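Local coordinates for TBC1 domain family member 22A (Homo sapiens, PDB 2QFZ), which may act as a GTPase-activating protein for Rab-family GTPases through its all-helical TBC domain, and forms homodimers and binds 14-3-3 proteins, at residues Ser225-Gln230 and Phe288-Arg293; Arg233-His238 and Lys294-Glu299; Ala87-Tyr92 and Leu134-Ile139; Arg80-Tyr85 and Leu184-Ala189. One frame throughout, in Å; residues are numbered along the deposited sequence.

Contact 1: Ser225-Gln230 and Phe288-Arg293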
# COMPACT_ATOMS: atom_id res chain seq x y z
N SER A 225 -20.47 -6.82 -11.71
CA SER A 225 -21.73 -7.14 -12.39
C SER A 225 -21.48 -7.45 -13.85
O SER A 225 -22.18 -8.28 -14.42
CB SER A 225 -22.73 -6.00 -12.28
OG SER A 225 -22.32 -4.86 -12.96
N ARG A 226 -20.49 -6.77 -14.45
CA ARG A 226 -20.11 -6.94 -15.86
C ARG A 226 -19.15 -8.12 -16.12
O ARG A 226 -19.26 -8.77 -17.15
CB ARG A 226 -19.50 -5.65 -16.45
CG ARG A 226 -20.43 -4.44 -16.47
CD ARG A 226 -19.72 -3.22 -17.07
N ILE A 227 -18.22 -8.40 -15.21
CA ILE A 227 -17.24 -9.44 -15.53
C ILE A 227 -17.61 -10.82 -15.02
O ILE A 227 -17.08 -11.82 -15.53
CB ILE A 227 -15.78 -9.09 -15.07
CG1 ILE A 227 -15.67 -8.97 -13.54
CG2 ILE A 227 -15.31 -7.85 -15.78
CD1 ILE A 227 -14.37 -9.47 -12.96
N ASP A 228 -18.47 -10.87 -14.01
CA ASP A 228 -18.83 -12.11 -13.33
C ASP A 228 -20.18 -11.95 -12.68
O ASP A 228 -20.31 -11.77 -11.46
CB ASP A 228 -17.77 -12.48 -12.30
CG ASP A 228 -17.71 -13.96 -12.06
OD1 ASP A 228 -18.76 -14.62 -12.19
OD2 ASP A 228 -16.62 -14.46 -11.71
N GLU A 229 -21.19 -12.02 -13.53
CA GLU A 229 -22.53 -11.72 -13.14
C GLU A 229 -23.04 -12.81 -12.23
O GLU A 229 -23.88 -12.57 -11.39
CB GLU A 229 -23.42 -11.56 -14.39
N GLN A 230 -22.49 -14.02 -12.35
CA GLN A 230 -22.87 -15.12 -11.47
C GLN A 230 -22.43 -14.87 -10.01
O GLN A 230 -23.24 -14.97 -9.09
CB GLN A 230 -22.33 -16.44 -12.00
CG GLN A 230 -22.99 -17.65 -11.40
CD GLN A 230 -22.41 -18.96 -11.90
OE1 GLN A 230 -21.54 -19.00 -12.78
NE2 GLN A 230 -22.90 -20.06 -11.32
N PHE A 288 -9.43 -10.23 -7.30
CA PHE A 288 -9.31 -10.89 -6.00
C PHE A 288 -10.62 -11.60 -5.64
O PHE A 288 -10.62 -12.76 -5.20
CB PHE A 288 -8.92 -9.85 -4.94
CG PHE A 288 -8.50 -10.40 -3.66
CD1 PHE A 288 -7.41 -11.28 -3.57
CD2 PHE A 288 -9.14 -10.04 -2.49
CE1 PHE A 288 -6.98 -11.78 -2.33
CE2 PHE A 288 -8.71 -10.53 -1.24
CZ PHE A 288 -7.65 -11.39 -1.16
N LEU A 289 -11.73 -10.91 -5.86
CA LEU A 289 -13.03 -11.51 -5.61
C LEU A 289 -13.30 -12.78 -6.48
O LEU A 289 -13.68 -13.83 -5.95
CB LEU A 289 -14.13 -10.45 -5.79
CG LEU A 289 -15.54 -10.79 -5.34
CD1 LEU A 289 -15.64 -11.16 -3.88
CD2 LEU A 289 -16.44 -9.61 -5.67
N VAL A 290 -13.06 -12.68 -7.78
CA VAL A 290 -13.43 -13.75 -8.68
C VAL A 290 -12.42 -14.89 -8.69
O VAL A 290 -12.76 -15.95 -9.17
CB VAL A 290 -13.84 -13.25 -10.12
CG1 VAL A 290 -15.01 -12.28 -10.04
CG2 VAL A 290 -12.69 -12.66 -10.92
N ARG A 291 -11.23 -14.68 -8.10
CA ARG A 291 -10.28 -15.75 -7.78
C ARG A 291 -10.93 -16.85 -6.92
O ARG A 291 -10.65 -18.04 -7.12
CB ARG A 291 -9.01 -15.17 -7.10
CG ARG A 291 -8.11 -16.13 -6.30
CD ARG A 291 -7.23 -17.06 -7.17
NE ARG A 291 -6.48 -17.99 -6.32
CZ ARG A 291 -6.95 -19.14 -5.82
NH1 ARG A 291 -8.20 -19.54 -6.07
NH2 ARG A 291 -6.18 -19.91 -5.06
N TRP A 292 -11.84 -16.49 -6.01
CA TRP A 292 -12.54 -17.54 -5.20
C TRP A 292 -13.97 -17.72 -5.60
O TRP A 292 -14.82 -18.04 -4.77
CB TRP A 292 -12.45 -17.23 -3.73
CG TRP A 292 -11.10 -17.52 -3.18
CD1 TRP A 292 -10.58 -18.75 -2.81
CD2 TRP A 292 -10.08 -16.58 -2.95
NE1 TRP A 292 -9.31 -18.61 -2.36
CE2 TRP A 292 -8.97 -17.28 -2.44
CE3 TRP A 292 -9.99 -15.20 -3.14
CZ2 TRP A 292 -7.80 -16.64 -2.10
CZ3 TRP A 292 -8.84 -14.59 -2.81
CH2 TRP A 292 -7.74 -15.30 -2.30
N ARG A 293 -14.26 -17.54 -6.88
CA ARG A 293 -15.61 -17.64 -7.32
C ARG A 293 -16.21 -19.01 -6.94
O ARG A 293 -17.39 -19.07 -6.59
CB ARG A 293 -15.73 -17.34 -8.81
CG ARG A 293 -14.99 -18.27 -9.75
CD ARG A 293 -15.26 -17.89 -11.22
NE ARG A 293 -16.65 -17.53 -11.49
CZ ARG A 293 -17.64 -18.38 -11.79
NH1 ARG A 293 -17.45 -19.70 -11.89
NH2 ARG A 293 -18.86 -17.89 -12.01
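The guanidinium of Arg293 and the carboxylate of Asp228 lie edge to edge, their planes only 15° apart, and the amide of Gln230 meets the same guanidinium at another point of its edge, turned 58° from it. This is a side-on, bidentate salt bridge within the all-helical TBC domain: it ties the junction of helices 211-227 and 229-237 to the junction of helices 276-291 and 293-298. Arg293 NE donates to Asp228 OD2 at 3.1 Å and Arg293 NH2 to Asp228 OD1 at 3.3 Å, both oxygens using their syn lone pairs. Asp228 is also the N-cap of helix 229-237, where OD1 accepts a weak bond from Val231 N, so one carboxylate serves a helix start and a cation. CG of Arg293 takes the crowded position between backbone N and carbonyl carbon (chi1 62°), and a bend at chi3 turns the group toward Asp228. Beside the ion pair, Val290 CG1 packs against Asp228 CB at 3.6 Å, and Ile227 CD1 rests against both valine methyls; the Ile227 side chain also touches Leu332 of helix 319-335. An alanine in place of Arg293 would remove both bonds to Asp228 and the one to Gln230, and would probably loosen the joint between the two helix junctions. Arg293 NH2 also donates to Gln230 OE1 at 3.0 Å, in the guanidinium plane but well above the carbonyl plane of the amide.

Contact 2: Arg233-His238 and Lys294-Glu299; sequences RHLDQH and KEILEE
Packing is tightest around the imidazole of His234, which is inserted between its own helix end and the C-terminal turn of helix 293-298. Segments 233-237 and 294-298, of helices 229-237 and 293-298 in this all-helical TBC domain, run in roughly the same direction, 33° apart, with axes 10.2 Å apart at closest approach. CG of His234 stands anti to the backbone N (chi1 -178°), sending the ring straight across the gap. One face receives Leu297 CA in a CH-pi contact, 3.8 Å from the ring centroid; the opposite face is covered by His238 ND1. The ring is thus clamped on both sides, while Leu297 CD2 folds back to touch His234 CB at 3.7 Å and Ile296 CG2 meets His234 CD2 at 3.6 Å. At the ring edge, His234 NE2 donates a weak, bent bond to Glu299 O at 2.7 Å. Ile296 O lies 2.6 Å from His234 NE2, at too poor an angle for a hydrogen bond. The two carbonyls would probably favour a hydrogen on NE2, consistent with its donor role.

The packing loosens outward. Leu235 CD2 only grazes Ile296 CG2 at 4.4 Å, Leu235 also touches Leu309 of helix 302-309, and Arg233, Asp236 and Gln237 lie on the exposed side of their helix. Glu299 sends its carboxylate away from the histidines, where OE2 accepts from Asp301 N. His238 is held by its own helix end: ND1 donates to His234 O at 2.9 Å, in the carbonyl plane and on a lone pair, the same oxygen that accepts from His238 N.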
# COMPACT_ATOMS: atom_id res chain seq x y z
N ARG A 233 -24.75 -11.93 -8.54
CA ARG A 233 -26.09 -12.35 -8.16
C ARG A 233 -26.13 -13.27 -6.96
O ARG A 233 -27.07 -13.19 -6.16
CB ARG A 233 -26.80 -13.03 -9.34
CG ARG A 233 -26.93 -12.16 -10.54
CD ARG A 233 -27.86 -12.73 -11.58
NE ARG A 233 -28.03 -11.76 -12.66
CZ ARG A 233 -28.83 -11.92 -13.71
NH1 ARG A 233 -29.56 -13.02 -13.86
NH2 ARG A 233 -28.89 -10.95 -14.64
N HIS A 234 -25.14 -14.13 -6.83
CA HIS A 234 -25.02 -14.93 -5.64
C HIS A 234 -24.85 -14.02 -4.38
O HIS A 234 -25.45 -14.27 -3.32
CB HIS A 234 -23.86 -15.92 -5.83
CG HIS A 234 -23.64 -16.85 -4.69
ND1 HIS A 234 -24.31 -18.06 -4.56
CD2 HIS A 234 -22.80 -16.77 -3.63
CE1 HIS A 234 -23.90 -18.67 -3.47
NE2 HIS A 234 -22.99 -17.91 -2.88
N LEU A 235 -24.05 -12.96 -4.49
CA LEU A 235 -23.88 -12.04 -3.32
C LEU A 235 -25.24 -11.43 -2.99
O LEU A 235 -25.62 -11.39 -1.83
CB LEU A 235 -22.82 -10.96 -3.57
CG LEU A 235 -21.40 -11.48 -3.71
CD1 LEU A 235 -20.47 -10.38 -4.13
CD2 LEU A 235 -20.90 -12.15 -2.47
N ASP A 236 -25.96 -10.99 -4.01
CA ASP A 236 -27.32 -10.40 -3.86
C ASP A 236 -28.30 -11.41 -3.30
O ASP A 236 -29.04 -11.12 -2.35
CB ASP A 236 -27.82 -9.92 -5.23
CG ASP A 236 -29.19 -9.18 -5.16
OD1 ASP A 236 -29.34 -8.22 -4.38
OD2 ASP A 236 -30.12 -9.53 -5.94
N GLN A 237 -28.30 -12.60 -3.89
CA GLN A 237 -29.15 -13.72 -3.42
C GLN A 237 -28.95 -13.96 -1.91
O GLN A 237 -29.88 -14.22 -1.19
CB GLN A 237 -28.83 -14.97 -4.27
CG GLN A 237 -29.78 -16.17 -4.09
CD GLN A 237 -31.24 -15.82 -4.41
OE1 GLN A 237 -31.54 -15.07 -5.35
NE2 GLN A 237 -32.16 -16.37 -3.63
N HIS A 238 -27.72 -13.88 -1.43
CA HIS A 238 -27.45 -14.19 -0.01
C HIS A 238 -27.24 -12.95 0.88
O HIS A 238 -26.66 -13.04 1.94
CB HIS A 238 -26.27 -15.16 0.06
CG HIS A 238 -26.56 -16.45 -0.62
ND1 HIS A 238 -26.40 -16.63 -1.98
CD2 HIS A 238 -27.14 -17.59 -0.15
CE1 HIS A 238 -26.83 -17.84 -2.31
NE2 HIS A 238 -27.28 -18.44 -1.22
N LYS A 294 -15.40 -20.08 -6.98
CA LYS A 294 -15.85 -21.45 -6.69
C LYS A 294 -16.32 -21.61 -5.25
O LYS A 294 -17.43 -22.06 -4.99
CB LYS A 294 -14.70 -22.45 -6.96
CG LYS A 294 -14.91 -23.91 -6.46
N GLU A 295 -15.47 -21.22 -4.30
CA GLU A 295 -15.84 -21.21 -2.89
C GLU A 295 -17.00 -20.23 -2.53
O GLU A 295 -17.76 -20.52 -1.63
CB GLU A 295 -14.62 -20.89 -2.04
CG GLU A 295 -13.51 -21.95 -2.10
CD GLU A 295 -12.39 -21.66 -3.10
OE1 GLU A 295 -12.65 -21.14 -4.21
OE2 GLU A 295 -11.22 -21.98 -2.75
N ILE A 296 -17.11 -19.08 -3.22
CA ILE A 296 -18.23 -18.13 -3.06
C ILE A 296 -19.57 -18.75 -3.47
O ILE A 296 -20.52 -18.74 -2.72
CB ILE A 296 -18.01 -16.81 -3.90
CG1 ILE A 296 -16.93 -15.93 -3.30
CG2 ILE A 296 -19.32 -15.98 -4.03
CD1 ILE A 296 -16.46 -14.78 -4.24
N LEU A 297 -19.62 -19.25 -4.68
CA LEU A 297 -20.81 -19.87 -5.25
C LEU A 297 -21.29 -21.18 -4.56
O LEU A 297 -22.47 -21.53 -4.66
CB LEU A 297 -20.57 -20.11 -6.73
CG LEU A 297 -20.43 -18.83 -7.58
CD1 LEU A 297 -19.76 -19.15 -8.96
CD2 LEU A 297 -21.77 -18.19 -7.78
N GLU A 298 -20.39 -21.86 -3.84
CA GLU A 298 -20.72 -23.04 -3.05
C GLU A 298 -21.22 -22.67 -1.66
O GLU A 298 -21.88 -23.48 -1.00
CB GLU A 298 -19.47 -23.91 -2.87
N GLU A 299 -20.89 -21.45 -1.22
CA GLU A 299 -21.32 -20.97 0.09
C GLU A 299 -22.72 -20.38 0.03
O GLU A 299 -22.97 -19.42 -0.70
CB GLU A 299 -20.32 -19.93 0.61
CG GLU A 299 -20.58 -19.48 2.00
CD GLU A 299 -20.61 -20.63 2.97
OE1 GLU A 299 -19.52 -21.10 3.35
OE2 GLU A 299 -21.73 -21.06 3.34

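Contact 3: Ala87-Tyr92 and Leu134-Ile139; sequences AFIEHY and LFIWAI
Ile136 is the central bump of this contact: its branches push into a shallow hollow lined by Phe88, Ile89 and Tyr92 at the end of helix 74-91. Ile136 projects from helix 124-140 of the TBC domain's helical bundle. Its CG1 lies anti to the carbonyl carbon (chi1 -74°) and its chain is extended, so CD1 reaches Ile89 CG1 at 3.8 Å, the two side chains crossing at about a right angle. The other branch, CG2, turns to the Phe88 side and rests obliquely by the ring, 3.9 Å from Phe88 CD2. Tyr92 CD1 completes the wall at 4.3 Å from Ile136 CG1.

A turn further along, Ile139 forms a second bump. Its CG1 occupies the crowded position between backbone N and carbonyl carbon (chi1 71°), which directs CD1 over one face of the Tyr92 ring in a CH-pi contact. His91 ND1 lies on the opposite face, so both faces have a neighbour, each offset toward the rim. Ile136 also touches Tyr192 of helix 181-200, and Ile139 touches His101.

Arg140, one residue past segment 134-139, adds polar links from the same helix, in a cation-pi contact with Phe88 and a weak hydrogen bond to Tyr92 OH. Between 87-92 and 134-139 themselves the chemistry is wholly apolar, so the fit there probably rests on methyl and ring shape rather than on directed bonds.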
# COMPACT_ATOMS: atom_id res chain seq x y z
N ALA A 87 12.36 19.35 10.58
CA ALA A 87 11.71 20.60 10.99
C ALA A 87 10.25 20.42 11.41
O ALA A 87 9.79 21.13 12.29
CB ALA A 87 11.81 21.67 9.85
N PHE A 88 9.50 19.50 10.79
CA PHE A 88 8.14 19.23 11.25
C PHE A 88 8.19 18.66 12.66
O PHE A 88 7.41 19.06 13.48
CB PHE A 88 7.33 18.26 10.36
CG PHE A 88 7.13 18.71 8.96
CD1 PHE A 88 7.29 20.05 8.59
CD2 PHE A 88 6.74 17.78 7.99
CE1 PHE A 88 7.10 20.43 7.26
CE2 PHE A 88 6.53 18.13 6.70
CZ PHE A 88 6.70 19.46 6.30
N ILE A 89 9.09 17.71 12.91
CA ILE A 89 9.17 17.05 14.22
C ILE A 89 9.43 18.07 15.34
O ILE A 89 8.78 18.05 16.40
CB ILE A 89 10.29 15.98 14.27
CG1 ILE A 89 10.05 14.83 13.28
CG2 ILE A 89 10.41 15.41 15.68
CD1 ILE A 89 11.10 13.76 13.37
N GLU A 90 10.40 18.95 15.09
CA GLU A 90 10.74 20.00 16.02
C GLU A 90 9.54 20.91 16.28
O GLU A 90 9.25 21.22 17.42
CB GLU A 90 11.94 20.82 15.48
CG GLU A 90 12.89 21.33 16.56
CD GLU A 90 13.36 20.20 17.48
OE1 GLU A 90 13.77 19.13 16.96
OE2 GLU A 90 13.29 20.39 18.73
N HIS A 91 8.84 21.31 15.21
CA HIS A 91 7.76 22.32 15.31
C HIS A 91 6.51 21.78 15.98
O HIS A 91 5.82 22.50 16.70
CB HIS A 91 7.40 22.84 13.91
CG HIS A 91 6.52 24.06 13.92
ND1 HIS A 91 5.18 24.02 14.25
CD2 HIS A 91 6.79 25.34 13.59
CE1 HIS A 91 4.67 25.24 14.15
NE2 HIS A 91 5.63 26.06 13.75
N TYR A 92 6.20 20.51 15.72
CA TYR A 92 5.12 19.82 16.37
C TYR A 92 5.70 18.93 17.46
O TYR A 92 5.03 18.65 18.45
CB TYR A 92 4.36 18.96 15.37
CG TYR A 92 3.93 19.68 14.10
CD1 TYR A 92 4.49 19.34 12.86
CD2 TYR A 92 2.94 20.67 14.13
CE1 TYR A 92 4.11 19.98 11.70
CE2 TYR A 92 2.52 21.31 12.96
CZ TYR A 92 3.13 20.97 11.75
OH TYR A 92 2.72 21.60 10.59
N LEU A 134 2.40 9.25 11.60
CA LEU A 134 0.95 9.32 11.46
C LEU A 134 0.38 10.59 12.12
O LEU A 134 -0.44 11.30 11.54
CB LEU A 134 0.30 8.01 12.02
CG LEU A 134 0.49 6.78 11.13
CD1 LEU A 134 0.15 5.50 11.86
CD2 LEU A 134 -0.35 6.95 9.87
N PHE A 135 0.90 10.95 13.29
CA PHE A 135 0.52 12.22 13.94
C PHE A 135 0.88 13.48 13.10
O PHE A 135 0.05 14.41 12.94
CB PHE A 135 1.15 12.29 15.35
CG PHE A 135 0.75 13.51 16.15
CD1 PHE A 135 -0.39 13.50 16.92
CD2 PHE A 135 1.52 14.65 16.13
CE1 PHE A 135 -0.78 14.63 17.65
CE2 PHE A 135 1.13 15.79 16.86
CZ PHE A 135 -0.02 15.77 17.62
N ILE A 136 2.09 13.50 12.53
CA ILE A 136 2.49 14.64 11.67
C ILE A 136 1.65 14.71 10.38
O ILE A 136 1.17 15.79 9.99
CB ILE A 136 4.02 14.60 11.36
CG1 ILE A 136 4.82 15.03 12.60
CG2 ILE A 136 4.40 15.50 10.18
CD1 ILE A 136 6.33 14.80 12.45
N TRP A 137 1.45 13.57 9.72
CA TRP A 137 0.57 13.54 8.54
C TRP A 137 -0.84 14.13 8.84
O TRP A 137 -1.37 14.93 8.06
CB TRP A 137 0.46 12.11 7.97
CG TRP A 137 -0.18 12.16 6.66
CD1 TRP A 137 0.42 12.29 5.46
CD2 TRP A 137 -1.59 12.13 6.41
NE1 TRP A 137 -0.53 12.33 4.45
CE2 TRP A 137 -1.77 12.24 5.02
CE3 TRP A 137 -2.72 11.98 7.24
CZ2 TRP A 137 -3.02 12.23 4.42
CZ3 TRP A 137 -3.99 12.02 6.63
CH2 TRP A 137 -4.11 12.13 5.25
N ALA A 138 -1.40 13.73 9.98
CA ALA A 138 -2.76 14.10 10.40
C ALA A 138 -2.89 15.60 10.68
O ALA A 138 -3.82 16.22 10.20
CB ALA A 138 -3.15 13.31 11.62
N ILE A 139 -1.95 16.18 11.40
CA ILE A 139 -2.03 17.63 11.65
C ILE A 139 -1.78 18.44 10.35
O ILE A 139 -2.33 19.51 10.20
CB ILE A 139 -1.17 18.09 12.87
CG1 ILE A 139 0.31 18.02 12.57
CG2 ILE A 139 -1.51 17.24 14.13
CD1 ILE A 139 1.18 18.05 13.83

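Contact 4: Arg80-Tyr85 and Leu184-Ala189; sequences RKQKEY and LCNIEA
Segments 80-85 of helix 74-91 and 184-189 of helix 181-200 cross almost perpendicularly, at 91°, with axes 9.3 Å apart at closest approach and the CA atoms of Gln82 and Ala189 5.4 Å from each other. Ala189 marks the close point of this crossing in the TBC domain: its small CB sits between Gln82 CG, 3.6 Å away, and Tyr85 CD2, 3.8 Å away.

On one side of it, the amide planes of Gln82 and Asn186 are stacked, 13° apart, with Gln82 OE1 and Asn186 OD1 3.6 Å from each other. The extended chain of Gln82 finds its polar partner one residue beyond the segment, NE2 donating to Asp190 OD1. On the other side, Tyr85 CG is anti to the backbone N and the ring runs alongside Ala189 to the carboxylate of Glu188. There Tyr85 OH donates to Glu188 OE2 at 2.6 Å, a short bond that uses the anti lone pair of the oxygen. OE2 lies at the edge of the ring, close to its plane, whereas the carboxylate plane is turned 69° from it. A phenylalanine in place of Tyr85 would lose this bond and would probably leave the Glu188 carboxylate less firmly oriented against helix 74-91.

Glu188 OE1 forms a salt bridge with Arg132 of helix 124-140, and Tyr85 packs on Ile133 and Ile136 of that helix. The buried carboxylate thus joins three helices, and the arginine and phenol together are likely to keep it ionised.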
# COMPACT_ATOMS: atom_id res chain seq x y z
N ARG A 80 17.68 17.66 1.60
CA ARG A 80 16.76 18.79 1.88
C ARG A 80 15.36 18.33 2.29
O ARG A 80 14.78 18.89 3.21
CB ARG A 80 16.75 19.78 0.71
CG ARG A 80 18.15 20.38 0.55
CD ARG A 80 18.21 21.61 -0.18
NE ARG A 80 18.72 21.51 -1.55
CZ ARG A 80 19.74 22.22 -2.06
NH1 ARG A 80 20.06 22.09 -3.32
NH2 ARG A 80 20.45 23.03 -1.32
N LYS A 81 14.83 17.28 1.65
CA LYS A 81 13.49 16.75 2.05
C LYS A 81 13.53 16.13 3.43
O LYS A 81 12.61 16.28 4.21
CB LYS A 81 12.96 15.78 1.01
CG LYS A 81 12.57 16.44 -0.29
CD LYS A 81 11.88 15.48 -1.22
CE LYS A 81 11.51 16.11 -2.55
NZ LYS A 81 10.81 15.16 -3.48
N GLN A 82 14.62 15.44 3.77
CA GLN A 82 14.75 14.90 5.11
C GLN A 82 14.79 16.04 6.16
O GLN A 82 14.09 15.97 7.15
CB GLN A 82 15.99 14.01 5.22
CG GLN A 82 15.81 12.60 4.61
CD GLN A 82 17.12 11.94 4.29
OE1 GLN A 82 18.19 12.55 4.41
NE2 GLN A 82 17.05 10.68 3.87
N LYS A 83 15.60 17.08 5.93
CA LYS A 83 15.63 18.22 6.84
C LYS A 83 14.26 18.87 6.99
O LYS A 83 13.91 19.31 8.06
CB LYS A 83 16.63 19.27 6.36
CG LYS A 83 18.06 18.82 6.53
CD LYS A 83 19.05 19.91 6.21
CE LYS A 83 20.46 19.39 6.34
NZ LYS A 83 20.69 18.76 7.68
N GLU A 84 13.48 18.93 5.92
CA GLU A 84 12.14 19.56 6.01
C GLU A 84 11.24 18.78 6.99
O GLU A 84 10.49 19.37 7.76
CB GLU A 84 11.51 19.66 4.62
CG GLU A 84 10.11 20.20 4.59
N TYR A 85 11.35 17.44 6.96
CA TYR A 85 10.58 16.60 7.84
C TYR A 85 11.05 16.77 9.28
O TYR A 85 10.26 16.85 10.18
CB TYR A 85 10.69 15.12 7.42
CG TYR A 85 9.96 14.18 8.38
CD1 TYR A 85 8.58 14.12 8.39
CD2 TYR A 85 10.65 13.39 9.28
CE1 TYR A 85 7.90 13.30 9.29
CE2 TYR A 85 9.97 12.53 10.17
CZ TYR A 85 8.59 12.50 10.16
OH TYR A 85 7.88 11.66 11.04
N LEU A 184 18.08 5.54 11.07
CA LEU A 184 16.64 5.36 11.40
C LEU A 184 15.75 6.65 11.24
O LEU A 184 14.62 6.54 10.74
CB LEU A 184 16.52 4.82 12.82
CG LEU A 184 15.54 3.71 13.17
CD1 LEU A 184 15.70 2.50 12.26
CD2 LEU A 184 15.75 3.35 14.65
N CYS A 185 16.24 7.83 11.65
CA CYS A 185 15.54 9.10 11.34
C CYS A 185 15.39 9.37 9.85
O CYS A 185 14.38 9.94 9.43
CB CYS A 185 16.25 10.32 11.93
SG CYS A 185 16.35 10.27 13.67
N ASN A 186 16.44 9.02 9.09
CA ASN A 186 16.42 9.18 7.63
C ASN A 186 15.37 8.28 6.97
O ASN A 186 14.63 8.73 6.09
CB ASN A 186 17.78 8.90 7.03
CG ASN A 186 18.75 10.08 7.20
OD1 ASN A 186 18.41 11.14 7.74
ND2 ASN A 186 19.96 9.88 6.73
N ILE A 187 15.31 7.04 7.42
CA ILE A 187 14.27 6.11 7.02
C ILE A 187 12.87 6.62 7.33
O ILE A 187 12.00 6.49 6.50
CB ILE A 187 14.46 4.72 7.68
CG1 ILE A 187 15.70 4.03 7.11
CG2 ILE A 187 13.22 3.83 7.45
CD1 ILE A 187 16.15 2.80 7.91
N GLU A 188 12.68 7.20 8.52
CA GLU A 188 11.41 7.75 8.94
C GLU A 188 10.96 8.88 8.02
O GLU A 188 9.75 8.91 7.62
CB GLU A 188 11.44 8.19 10.43
CG GLU A 188 10.19 8.95 10.87
CD GLU A 188 10.20 9.45 12.31
OE1 GLU A 188 11.00 8.97 13.09
OE2 GLU A 188 9.36 10.30 12.67
N ALA A 189 11.89 9.79 7.66
CA ALA A 189 11.59 10.88 6.72
C ALA A 189 11.18 10.33 5.35
O ALA A 189 10.21 10.77 4.77
CB ALA A 189 12.81 11.84 6.53

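The four contacts form two pairs on opposite sides of the chain's centre. Contacts 1 and 2 share helix 229-237 and touch, their centres 10 Å apart; contacts 3 and 4 share helix 74-91 and also touch, 12 Å apart, where Ile136 meets Tyr85. The pairs are separate, contacts 2 and 4 having centres about 48 Å apart. Contact 4 is buried and contact 2 partly so, whereas contacts 1 and 3 lie at the surface. Burial does not dictate the chemistry: one surface contact is led by a salt bridge, the other is apolar, and the buried one combines alanine packing with a tyrosine-carboxylate hydrogen bond, while contact 2 centres on a clamped histidine.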